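Local coordinates for protein superoxide dismutase (Acidilobus saccharovorans, PDB 4FFK) that catalyses the dismutation of superoxide to dioxygen and hydrogen peroxide at a mononuclear iron centre, at residues K46-Y51 / I90-Y95; P22-N27 / Y42-H47; L62-Y65 / Q69-D72; L158-E161 / V166-T169. All blocks are in the same frame, centred on the assembly; numbering follows the deposited sequence. Where two conformers were deposited one is given.

Contact 1 of 4, residues K46-Y51 / I90-Y95; sequences KHHLGY and ILHTLY. With FE (Fe (III) ion), chain B.
His92 lies against both His48 and Tyr51 where the two long helices of the alpha-hairpin domain pack side by side; the axes of the two short segments approach to 9.9 Å, at 141°, so the helices are roughly antiparallel. Both ring nitrogens of His92 are used. NE2 binds the iron at 2.1 Å, alongside His43, Asp178 and His182, with a water completing the site, while ND1 is hydrogen-bonded to the carbonyl of Gly88, which, with the metal bond, limits how the ring can turn. At the root of the side chain, His92 CB sits over one face of the His48 imidazole in a CH-pi contact, 3.4 Å from the ring centroid. Farther out, His92 CE1 comes to 3.3 Å from Tyr51 CE2; these two ring planes are inclined by only 27° but slid so far apart that they barely overlap. His48 brings its ring face against His92 CB because CG is anti to the backbone N (chi1 -177°), and its nitrogens are engaged with Trp96 and His89. With alanine at this position, His92 CB would probably lose the ring face it rests on, and Trp96 NE1 its mate. One residue on, Thr93 comes to the rim of the same imidazole. Its hydroxyl is hydrogen-bonded to the carbonyl of His89, and Thr93 OG1 lies near the plane of the His48 ring, at the edge, 3.3 Å from His48 CE1.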
loop_
_atom_site.group_PDB
_atom_site.type_symbol
_atom_site.label_atom_id
_atom_site.label_comp_id
_atom_site.label_asym_id
_atom_site.label_seq_id
_atom_site.Cartn_x
_atom_site.Cartn_y
_atom_site.Cartn_z
ATOM N N LYS A 46 12.634 -3.486 21.802
ATOM C CA LYS A 46 13.156 -4.000 20.546
ATOM C C LYS A 46 12.391 -3.465 19.352
ATOM O O LYS A 46 12.969 -2.785 18.526
ATOM C CB LYS A 46 13.201 -5.506 20.541
ATOM C CG LYS A 46 14.100 -5.999 21.679
ATOM C CD LYS A 46 14.236 -7.439 21.526
ATOM C CE LYS A 46 15.680 -7.781 21.800
ATOM N NZ LYS A 46 15.737 -8.408 23.106
ATOM N N HIS A 47 11.087 -3.699 19.308
ATOM C CA HIS A 47 10.347 -3.225 18.105
ATOM C C HIS A 47 10.314 -1.736 18.070
ATOM O O HIS A 47 10.700 -1.160 17.078
ATOM C CB HIS A 47 8.895 -3.757 18.104
ATOM C CG HIS A 47 8.826 -5.204 17.895
ATOM N ND1 HIS A 47 9.090 -5.781 16.667
ATOM C CD2 HIS A 47 8.586 -6.216 18.754
ATOM C CE1 HIS A 47 8.995 -7.097 16.782
ATOM N NE2 HIS A 47 8.690 -7.382 18.035
ATOM N N HIS A 48 9.898 -1.054 19.158
ATOM C CA HIS A 48 9.785 0.385 19.121
ATOM C C HIS A 48 11.183 0.981 18.852
ATOM O O HIS A 48 11.331 1.850 18.009
ATOM C CB HIS A 48 9.172 0.942 20.408
ATOM C CG HIS A 48 8.964 2.417 20.404
ATOM N ND1 HIS A 48 8.244 3.043 21.387
ATOM C CD2 HIS A 48 9.301 3.385 19.515
ATOM C CE1 HIS A 48 8.197 4.339 21.146
ATOM N NE2 HIS A 48 8.792 4.561 19.987
ATOM N N LEU A 49 12.162 0.499 19.596
ATOM C CA LEU A 49 13.552 0.902 19.364
ATOM C C LEU A 49 13.930 0.798 17.853
ATOM O O LEU A 49 14.492 1.731 17.316
ATOM C CB LEU A 49 14.520 0.061 20.189
ATOM C CG LEU A 49 15.972 0.449 19.914
ATOM C CD1 LEU A 49 16.134 1.869 20.254
ATOM C CD2 LEU A 49 16.861 -0.451 20.806
ATOM N N GLY A 50 13.646 -0.335 17.221
ATOM C CA GLY A 50 13.900 -0.572 15.785
ATOM C C GLY A 50 13.301 0.526 14.929
ATOM O O GLY A 50 13.960 0.990 13.995
ATOM N N TYR A 51 12.048 0.914 15.170
ATOM C CA TYR A 51 11.477 2.063 14.413
ATOM C C TYR A 51 12.193 3.383 14.651
ATOM O O TYR A 51 12.510 4.129 13.743
ATOM C CB TYR A 51 9.961 2.200 14.670
ATOM C CG TYR A 51 9.261 0.897 14.423
ATOM C CD1 TYR A 51 9.429 0.183 13.204
ATOM C CD2 TYR A 51 8.447 0.315 15.437
ATOM C CE1 TYR A 51 8.799 -1.074 13.025
ATOM C CE2 TYR A 51 7.820 -0.887 15.242
ATOM C CZ TYR A 51 7.972 -1.564 14.036
ATOM O OH TYR A 51 7.297 -2.733 13.882
ATOM N N ILE A 90 6.091 7.218 16.460
ATOM C CA ILE A 90 5.114 8.071 17.017
ATOM C C ILE A 90 3.920 7.279 17.479
ATOM O O ILE A 90 3.337 7.569 18.513
ATOM C CB ILE A 90 4.658 9.200 16.082
ATOM C CG1 ILE A 90 3.899 8.617 14.863
ATOM C CG2 ILE A 90 5.789 10.172 15.820
ATOM C CD1 ILE A 90 3.669 9.638 13.780
ATOM N N LEU A 91 3.564 6.249 16.727
ATOM C CA LEU A 91 2.407 5.463 17.107
ATOM C C LEU A 91 2.706 4.611 18.326
ATOM O O LEU A 91 1.820 4.406 19.173
ATOM C CB LEU A 91 1.917 4.606 15.940
ATOM C CG LEU A 91 1.316 5.506 14.858
ATOM C CD1 LEU A 91 1.005 4.546 13.669
ATOM C CD2 LEU A 91 0.048 6.192 15.393
ATOM N N HIS A 92 3.935 4.112 18.456
ATOM C CA HIS A 92 4.241 3.331 19.669
ATOM C C HIS A 92 4.258 4.247 20.838
ATOM O O HIS A 92 3.741 3.885 21.906
ATOM C CB HIS A 92 5.542 2.580 19.566
ATOM C CG HIS A 92 5.399 1.353 18.754
ATOM N ND1 HIS A 92 5.478 1.369 17.375
ATOM C CD2 HIS A 92 5.105 0.084 19.109
ATOM C CE1 HIS A 92 5.231 0.150 16.921
ATOM N NE2 HIS A 92 5.016 -0.655 17.954
ATOM N N THR A 93 4.875 5.403 20.653
ATOM C CA THR A 93 4.896 6.394 21.712
ATOM C C THR A 93 3.494 6.699 22.251
ATOM O O THR A 93 3.285 6.712 23.464
ATOM C CB THR A 93 5.554 7.643 21.246
ATOM O OG1 THR A 93 6.889 7.310 20.865
ATOM C CG2 THR A 93 5.552 8.659 22.385
ATOM N N LEU A 94 2.553 6.927 21.346
ATOM C CA LEU A 94 1.134 7.098 21.692
ATOM C C LEU A 94 0.602 5.873 22.392
ATOM O O LEU A 94 0.006 5.948 23.506
ATOM C CB LEU A 94 0.328 7.346 20.419
ATOM C CG LEU A 94 -1.165 7.579 20.570
ATOM C CD1 LEU A 94 -1.397 8.745 21.530
ATOM C CD2 LEU A 94 -1.747 7.901 19.189
ATOM N N TYR A 95 0.777 4.735 21.752
ATOM C CA TYR A 95 0.316 3.481 22.311
ATOM C C TYR A 95 0.700 3.311 23.795
ATOM O O TYR A 95 -0.163 3.003 24.595
ATOM C CB TYR A 95 0.950 2.379 21.518
ATOM C CG TYR A 95 0.613 0.990 21.913
ATOM C CD1 TYR A 95 1.619 0.103 22.258
ATOM C CD2 TYR A 95 -0.710 0.509 21.792
ATOM C CE1 TYR A 95 1.346 -1.180 22.554
ATOM C CE2 TYR A 95 -0.981 -0.803 22.045
ATOM C CZ TYR A 95 0.044 -1.622 22.475
ATOM O OH TYR A 95 -0.212 -2.910 22.743
HETATM FE FE FE B . 4.072 -2.472 17.773
HETATM O O HOH W 1 3.591 -2.099 15.814
#

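Contact 2 of 4, residues P22-N27 / Y42-H47; sequences PPLPYN and YHHDKH. With FE (Fe (III) ion), chain B.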
loop_
_atom_site.group_PDB
_atom_site.type_symbol
_atom_site.label_atom_id
_atom_site.label_comp_id
_atom_site.label_asym_id
_atom_site.label_seq_id
_atom_site.Cartn_x
_atom_site.Cartn_y
_atom_site.Cartn_z
ATOM N N PRO A 22 11.496 6.890 23.870
ATOM C CA PRO A 22 10.987 7.364 25.141
ATOM C C PRO A 22 10.871 6.203 26.158
ATOM O O PRO A 22 10.686 5.081 25.787
ATOM C CB PRO A 22 9.615 7.942 24.779
ATOM C CG PRO A 22 9.142 7.037 23.699
ATOM C CD PRO A 22 10.399 6.689 22.886
ATOM N N PRO A 23 11.026 6.493 27.455
ATOM C CA PRO A 23 10.858 5.461 28.474
ATOM C C PRO A 23 9.385 4.977 28.517
ATOM O O PRO A 23 8.495 5.770 28.309
ATOM C CB PRO A 23 11.189 6.207 29.759
ATOM C CG PRO A 23 10.852 7.650 29.477
ATOM C CD PRO A 23 11.112 7.851 28.003
ATOM N N LEU A 24 9.144 3.700 28.750
ATOM C CA LEU A 24 7.806 3.243 29.095
ATOM C C LEU A 24 7.206 4.158 30.219
ATOM O O LEU A 24 7.931 4.630 31.095
ATOM C CB LEU A 24 7.887 1.786 29.511
ATOM C CG LEU A 24 6.664 0.922 29.327
ATOM C CD1 LEU A 24 6.263 0.807 27.768
ATOM C CD2 LEU A 24 6.929 -0.486 29.920
ATOM N N PRO A 25 5.917 4.498 30.136
ATOM C CA PRO A 25 5.333 5.378 31.162
ATOM C C PRO A 25 4.934 4.652 32.483
ATOM O O PRO A 25 4.092 5.171 33.223
ATOM C CB PRO A 25 4.071 5.946 30.482
ATOM C CG PRO A 25 4.141 5.530 29.049
ATOM C CD PRO A 25 4.970 4.265 29.037
ATOM N N TYR A 26 5.516 3.475 32.726
ATOM C CA TYR A 26 5.161 2.580 33.830
ATOM C C TYR A 26 6.199 1.479 33.747
ATOM O O TYR A 26 6.924 1.343 32.753
ATOM C CB TYR A 26 3.732 2.007 33.701
ATOM C CG TYR A 26 3.291 1.841 32.265
ATOM C CD1 TYR A 26 3.726 0.755 31.517
ATOM C CD2 TYR A 26 2.464 2.792 31.654
ATOM C CE1 TYR A 26 3.331 0.596 30.161
ATOM C CE2 TYR A 26 2.068 2.652 30.312
ATOM C CZ TYR A 26 2.512 1.562 29.585
ATOM O OH TYR A 26 2.160 1.438 28.252
ATOM N N ASN A 27 6.304 0.682 34.796
ATOM C CA ASN A 27 7.219 -0.416 34.771
ATOM C C ASN A 27 6.645 -1.468 33.846
ATOM O O ASN A 27 5.434 -1.460 33.509
ATOM C CB ASN A 27 7.374 -0.967 36.181
ATOM C CG ASN A 27 6.067 -0.925 36.934
ATOM O OD1 ASN A 27 5.802 0.009 37.712
ATOM N ND2 ASN A 27 5.201 -1.876 36.643
ATOM N N TYR A 42 9.983 -6.897 24.618
ATOM C CA TYR A 42 10.193 -7.032 23.164
ATOM C C TYR A 42 9.628 -5.826 22.446
ATOM O O TYR A 42 10.275 -5.250 21.605
ATOM C CB TYR A 42 9.599 -8.311 22.575
ATOM C CG TYR A 42 10.455 -9.481 22.893
ATOM C CD1 TYR A 42 11.531 -9.806 22.099
ATOM C CD2 TYR A 42 10.244 -10.213 24.094
ATOM C CE1 TYR A 42 12.340 -10.840 22.402
ATOM C CE2 TYR A 42 11.107 -11.261 24.437
ATOM C CZ TYR A 42 12.130 -11.576 23.565
ATOM O OH TYR A 42 12.980 -12.629 23.816
ATOM N N HIS A 43 8.394 -5.479 22.793
ATOM C CA HIS A 43 7.654 -4.504 22.053
ATOM C C HIS A 43 8.266 -3.133 22.198
ATOM O O HIS A 43 8.496 -2.446 21.205
ATOM C CB HIS A 43 6.217 -4.499 22.517
ATOM C CG HIS A 43 5.296 -3.871 21.521
ATOM N ND1 HIS A 43 3.923 -3.884 21.668
ATOM C CD2 HIS A 43 5.553 -3.183 20.380
ATOM C CE1 HIS A 43 3.365 -3.256 20.639
ATOM N NE2 HIS A 43 4.333 -2.851 19.831
ATOM N N HIS A 44 8.643 -2.766 23.439
ATOM C CA HIS A 44 9.164 -1.475 23.620
ATOM C C HIS A 44 10.635 -1.388 23.297
ATOM O O HIS A 44 11.043 -0.477 22.603
ATOM C CB HIS A 44 8.900 -0.942 25.049
ATOM C CG HIS A 44 9.501 0.398 25.283
ATOM N ND1 HIS A 44 10.853 0.574 25.505
ATOM C CD2 HIS A 44 8.941 1.619 25.317
ATOM C CE1 HIS A 44 11.091 1.859 25.652
ATOM N NE2 HIS A 44 9.952 2.516 25.529
ATOM N N ASP A 45 11.421 -2.327 23.797
ATOM C CA ASP A 45 12.856 -2.146 23.817
ATOM C C ASP A 45 13.428 -2.707 22.554
ATOM O O ASP A 45 14.595 -2.466 22.256
ATOM C CB ASP A 45 13.534 -2.972 24.934
ATOM C CG ASP A 45 13.135 -2.577 26.315
ATOM O OD1 ASP A 45 13.346 -3.428 27.263
ATOM O OD2 ASP A 45 12.661 -1.468 26.490
ATOM N N LYS A 46 12.634 -3.486 21.802
ATOM C CA LYS A 46 13.156 -4.000 20.546
ATOM C C LYS A 46 12.391 -3.465 19.352
ATOM O O LYS A 46 12.969 -2.785 18.526
ATOM C CB LYS A 46 13.201 -5.506 20.541
ATOM C CG LYS A 46 14.100 -5.999 21.679
ATOM C CD LYS A 46 14.236 -7.439 21.526
ATOM C CE LYS A 46 15.680 -7.781 21.800
ATOM N NZ LYS A 46 15.737 -8.408 23.106
ATOM N N HIS A 47 11.087 -3.699 19.308
ATOM C CA HIS A 47 10.347 -3.225 18.105
ATOM C C HIS A 47 10.314 -1.736 18.070
ATOM O O HIS A 47 10.700 -1.160 17.078
ATOM C CB HIS A 47 8.895 -3.757 18.104
ATOM C CG HIS A 47 8.826 -5.204 17.895
ATOM N ND1 HIS A 47 9.090 -5.781 16.667
ATOM C CD2 HIS A 47 8.586 -6.216 18.754
ATOM C CE1 HIS A 47 8.995 -7.097 16.782
ATOM N NE2 HIS A 47 8.690 -7.382 18.035
HETATM FE FE FE B . 4.072 -2.472 17.773
HETATM O O HOH W 1 3.591 -2.099 15.814
#
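His44 reaches out from the helix to the proline-rich segment 22-27 and donates a hydrogen bond from NE2 to Pro22 O, 2.7 Å long with an angle of 146° at the hydrogen. The carbonyl points almost straight at the nitrogen and its oxygen lies in the imidazole plane, so the bond helps fix how the ring is turned. With CG anti to the backbone N (chi1 177°), the ring is carried off the helix toward the prolines. On its other side, His44 ND1 donates to Asp45 OD2 at 2.9 Å, meeting the carboxylate on its anti side. That oxygen is also hydrogen-bonded to Tyr28 OH. Since both ring nitrogens donate, the imidazole may well carry a positive charge, which the aspartate would favour. Here the irregular N-terminal segment is fastened across the first helix of the alpha-hairpin domain, at a wider pi-type turn that includes His44, in which Tyr42 O accepts from both Lys46 N and His47 N. Leu24 adds the apolar part: its side chain slides past that of His44 in the opposite direction, and Leu24 CD1 rests 3.7 Å from His44 CD2. Trp96 and Leu40 lie against the same leucine. Pro22 itself packs on His48, His89 and Thr93. The preceding residue on the helix, His43, binds the iron through NE2 at 2.1 Å.

Contact 3 of 4, residues L62-Y65 / Q69-D72; sequences LEKY and QLTD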
loop_
_atom_site.group_PDB
_atom_site.type_symbol
_atom_site.label_atom_id
_atom_site.label_comp_id
_atom_site.label_asym_id
_atom_site.label_seq_id
_atom_site.Cartn_x
_atom_site.Cartn_y
_atom_site.Cartn_z
ATOM N N LEU A 62 19.741 11.186 4.538
ATOM C CA LEU A 62 19.367 12.490 4.111
ATOM C C LEU A 62 20.473 13.541 4.394
ATOM O O LEU A 62 20.845 14.384 3.541
ATOM C CB LEU A 62 18.172 12.897 4.954
ATOM C CG LEU A 62 16.875 13.373 4.406
ATOM C CD1 LEU A 62 15.739 12.939 5.352
ATOM C CD2 LEU A 62 17.037 14.863 4.350
ATOM N N GLU A 63 20.907 13.521 5.638
ATOM C CA GLU A 63 21.955 14.411 6.092
ATOM C C GLU A 63 23.216 14.268 5.265
ATOM O O GLU A 63 23.781 15.295 4.824
ATOM C CB GLU A 63 22.268 14.080 7.547
ATOM C CG GLU A 63 23.108 15.091 8.247
ATOM C CD GLU A 63 23.017 14.800 9.733
ATOM O OE1 GLU A 63 23.665 13.825 10.156
ATOM O OE2 GLU A 63 22.220 15.456 10.409
ATOM N N LYS A 64 23.648 13.035 5.051
ATOM C CA LYS A 64 24.885 12.718 4.347
ATOM C C LYS A 64 24.780 13.214 2.888
ATOM O O LYS A 64 25.649 13.942 2.365
ATOM C CB LYS A 64 25.154 11.217 4.367
ATOM C CG LYS A 64 25.724 10.673 5.740
ATOM C CD LYS A 64 26.375 9.337 5.554
ATOM C CE LYS A 64 27.320 9.072 6.715
ATOM N NZ LYS A 64 27.973 7.722 6.617
ATOM N N TYR A 65 23.657 12.876 2.266
ATOM C CA TYR A 65 23.335 13.475 0.989
ATOM C C TYR A 65 23.390 15.007 0.984
ATOM O O TYR A 65 24.047 15.578 0.118
ATOM C CB TYR A 65 21.960 13.009 0.539
ATOM C CG TYR A 65 21.472 13.776 -0.648
ATOM C CD1 TYR A 65 20.516 14.785 -0.499
ATOM C CD2 TYR A 65 21.962 13.488 -1.927
ATOM C CE1 TYR A 65 20.057 15.495 -1.605
ATOM C CE2 TYR A 65 21.501 14.204 -3.038
ATOM C CZ TYR A 65 20.552 15.204 -2.858
ATOM O OH TYR A 65 20.049 15.923 -3.947
ATOM N N GLN A 69 28.223 14.153 1.539
ATOM C CA GLN A 69 28.947 12.896 1.739
ATOM C C GLN A 69 28.432 11.742 0.877
ATOM O O GLN A 69 29.190 10.854 0.503
ATOM C CB GLN A 69 28.903 12.484 3.200
ATOM C CG GLN A 69 29.319 13.566 4.184
ATOM C CD GLN A 69 28.927 13.184 5.594
ATOM O OE1 GLN A 69 27.956 13.723 6.156
ATOM N NE2 GLN A 69 29.656 12.217 6.170
ATOM N N LEU A 70 27.135 11.735 0.597
ATOM C CA LEU A 70 26.479 10.897 -0.384
ATOM C C LEU A 70 26.161 11.757 -1.570
ATOM O O LEU A 70 25.572 12.834 -1.481
ATOM C CB LEU A 70 25.140 10.347 0.106
ATOM C CG LEU A 70 25.000 9.461 1.340
ATOM C CD1 LEU A 70 23.495 8.984 1.435
ATOM C CD2 LEU A 70 25.990 8.276 1.347
ATOM N N THR A 71 26.521 11.210 -2.701
ATOM C CA THR A 71 26.424 11.884 -3.950
ATOM C C THR A 71 24.944 11.889 -4.386
ATOM O O THR A 71 24.316 12.948 -4.586
ATOM C CB THR A 71 27.394 11.145 -4.905
ATOM O OG1 THR A 71 27.279 11.659 -6.240
ATOM C CG2 THR A 71 27.136 9.608 -4.922
ATOM N N ASP A 72 24.389 10.687 -4.487
ATOM C CA ASP A 72 22.991 10.551 -4.810
ATOM C C ASP A 72 22.233 9.890 -3.655
ATOM O O ASP A 72 22.790 9.180 -2.820
ATOM C CB ASP A 72 22.799 9.798 -6.137
ATOM C CG ASP A 72 23.393 10.567 -7.332
ATOM O OD1 ASP A 72 23.294 11.840 -7.363
ATOM O OD2 ASP A 72 23.936 9.895 -8.238
#
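Lys64 O takes two backbone bonds from the chain that follows it, where helix 37-66 ends and the turn of the alpha-hairpin domain leads on toward helix 75-97. Gln69 N donates at 2.7 Å, tilted from the carbonyl plane, and Leu70 N donates at 3.2 Å from well above it, 74° out of the plane. Both come from the same face of the carbonyl, so one oxygen near the helix end holds two successive NH groups of the returning chain. Tyr65 extends the backbone contact: its CA-H points at Leu70 O, with 3.4 Å between Tyr65 CA and Leu70 O. CG anti to the backbone N (chi1 170°) lays the tyrosine ring along the loop, with Thr71 O at its edge, 3.4 Å from Tyr65 CE2. The side chain also packs on Ile73 and on Lys129 of the second subunit. Leu70 directs its side chain at the helix, Leu70 CG lying 3.5 Å from Lys64 CB, although two conformers were modelled and this packing is the less certain part. Farther out, Lys64 and Gln69 pass obliquely, both chains extended beyond CG. The aliphatic stem of the lysine does the touching. Lys64 CG lies 3.8 Å from Gln69 OE1, and, nearer the ammonium end, Lys64 CE lies 4.0 Å from Gln69 NE2.

Contact 4 of 4, residues L158-E161 / V166-T169; sequences LQVE and VVTT
Val160 and Val167 meet obliquely, branch against branch, with Val160 CG2 3.8 Å from Val167 CB and the two CG1 methyls 4.0 Å apart. Val167 holds CG1 in the crowded position between its backbone N and carbonyl carbon (chi1 71°), which puts CG2 between Val160 CG2 and Leu158 CD1. The leucine crosses the valine at about a right angle, Leu158 CD1 lying 4.2 Å from Val167 CG2. Leu158 and Val160 belong to strand 155-161, an outermost strand of the three-stranded antiparallel sheet within the chain, and segment 166-169 is part of the loop that leads on to strand 172-178. Cut back to alanine, Val160 would lose both methyls, and a gap is likely to open beside Val167. Val166 spreads its methyls over two unlike surfaces. Val166 CG1 lies 3.7 Å from Gln159 O, while CG2 crosses the extended Glu161 obliquely, with 3.6 Å between Val166 CG2 and Glu161 CD. The carboxylate is gripped elsewhere, by Arg80 of the second subunit and Lys162 of the third. No hydrogen bond joins strand and loop here: the strand pairs with Trp143 and Ile145. What passes directly between the segments is mostly methyl packing, while the Glu161 carboxylate and Val166 O are spent on other subunits, the latter on Asn164 of the second, and the Gln159 amide on Ala134 O of its own chain.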
loop_
_atom_site.group_PDB
_atom_site.type_symbol
_atom_site.label_atom_id
_atom_site.label_comp_id
_atom_site.label_asym_id
_atom_site.label_seq_id
_atom_site.Cartn_x
_atom_site.Cartn_y
_atom_site.Cartn_z
ATOM N N LEU A 158 -9.786 5.663 12.706
ATOM C CA LEU A 158 -8.938 5.336 11.561
ATOM C C LEU A 158 -8.401 3.925 11.679
ATOM O O LEU A 158 -8.146 3.434 12.769
ATOM C CB LEU A 158 -7.726 6.256 11.570
ATOM C CG LEU A 158 -8.143 7.729 11.786
ATOM C CD1 LEU A 158 -6.850 8.492 11.758
ATOM C CD2 LEU A 158 -9.111 8.219 10.798
ATOM N N GLN A 159 -8.099 3.327 10.523
ATOM C CA GLN A 159 -7.125 2.253 10.563
ATOM C C GLN A 159 -5.823 2.725 10.015
ATOM O O GLN A 159 -5.763 3.617 9.160
ATOM C CB GLN A 159 -7.560 1.124 9.670
ATOM C CG GLN A 159 -8.803 0.399 10.204
ATOM C CD GLN A 159 -9.086 -0.796 9.373
ATOM O OE1 GLN A 159 -8.929 -0.760 8.186
ATOM N NE2 GLN A 159 -9.524 -1.896 10.005
ATOM N N VAL A 160 -4.790 2.014 10.398
ATOM C CA VAL A 160 -3.501 2.251 9.794
ATOM C C VAL A 160 -3.008 0.880 9.412
ATOM O O VAL A 160 -3.228 -0.081 10.140
ATOM C CB VAL A 160 -2.472 2.828 10.829
ATOM C CG1 VAL A 160 -1.180 3.114 10.040
ATOM C CG2 VAL A 160 -3.011 4.094 11.468
ATOM N N GLU A 161 -2.462 0.719 8.202
ATOM C CA GLU A 161 -1.754 -0.546 7.930
ATOM C C GLU A 161 -0.265 -0.273 7.923
ATOM O O GLU A 161 0.132 0.826 7.616
ATOM C CB GLU A 161 -2.202 -1.106 6.600
ATOM C CG GLU A 161 -3.628 -1.680 6.693
ATOM C CD GLU A 161 -4.116 -2.095 5.333
ATOM O OE1 GLU A 161 -3.341 -2.395 4.393
ATOM O OE2 GLU A 161 -5.334 -2.094 5.206
ATOM N N VAL A 166 -2.784 3.673 4.588
ATOM C CA VAL A 166 -4.236 3.954 4.821
ATOM C C VAL A 166 -4.430 5.276 5.578
ATOM O O VAL A 166 -5.276 6.103 5.222
ATOM C CB VAL A 166 -4.939 2.832 5.606
ATOM C CG1 VAL A 166 -6.437 3.115 5.541
ATOM C CG2 VAL A 166 -4.657 1.460 4.957
ATOM N N VAL A 167 -3.626 5.501 6.620
ATOM C CA VAL A 167 -3.718 6.759 7.396
ATOM C C VAL A 167 -3.332 7.948 6.546
ATOM O O VAL A 167 -2.699 7.827 5.495
ATOM C CB VAL A 167 -2.822 6.647 8.669
ATOM C CG1 VAL A 167 -1.311 6.674 8.313
ATOM C CG2 VAL A 167 -3.240 7.658 9.798
ATOM N N THR A 168 -3.802 9.114 6.968
ATOM C CA THR A 168 -3.423 10.306 6.259
ATOM C C THR A 168 -3.148 11.335 7.326
ATOM O O THR A 168 -3.300 11.084 8.540
ATOM C CB THR A 168 -4.460 10.687 5.153
ATOM O OG1 THR A 168 -3.904 11.734 4.324
ATOM C CG2 THR A 168 -5.827 11.173 5.780
ATOM N N THR A 169 -2.791 12.518 6.852
ATOM C CA THR A 169 -2.347 13.584 7.653
ATOM C C THR A 169 -3.530 14.396 8.277
ATOM O O THR A 169 -4.679 14.085 8.060
ATOM C CB THR A 169 -1.421 14.472 6.752
ATOM O OG1 THR A 169 -0.709 15.393 7.555
ATOM C CG2 THR A 169 -2.163 15.184 5.708
#

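Overall arrangement
Along the chain contact 2 opens first and runs directly into contact 1, with which it shares Lys46 and His47; contact 3 is nested inside the loop that contact 1 closes, and contact 4 follows in the C-terminal domain. Contacts 1, 2 and 3 all use helix 37-66. Centres of contacts 1 and 2 are about 8 Å apart, and together they supply His43 and His92 to the iron. Contact 3 sits at the far tip of the hairpin, about 26 Å from contact 1 between centres. Contact 4, on the sheet edge about 16 Å from contact 1, centre to centre, faces the second subunit. Contact 1 carries an iron ligand and touches the second and third subunits, which places the metal site near the interfaces.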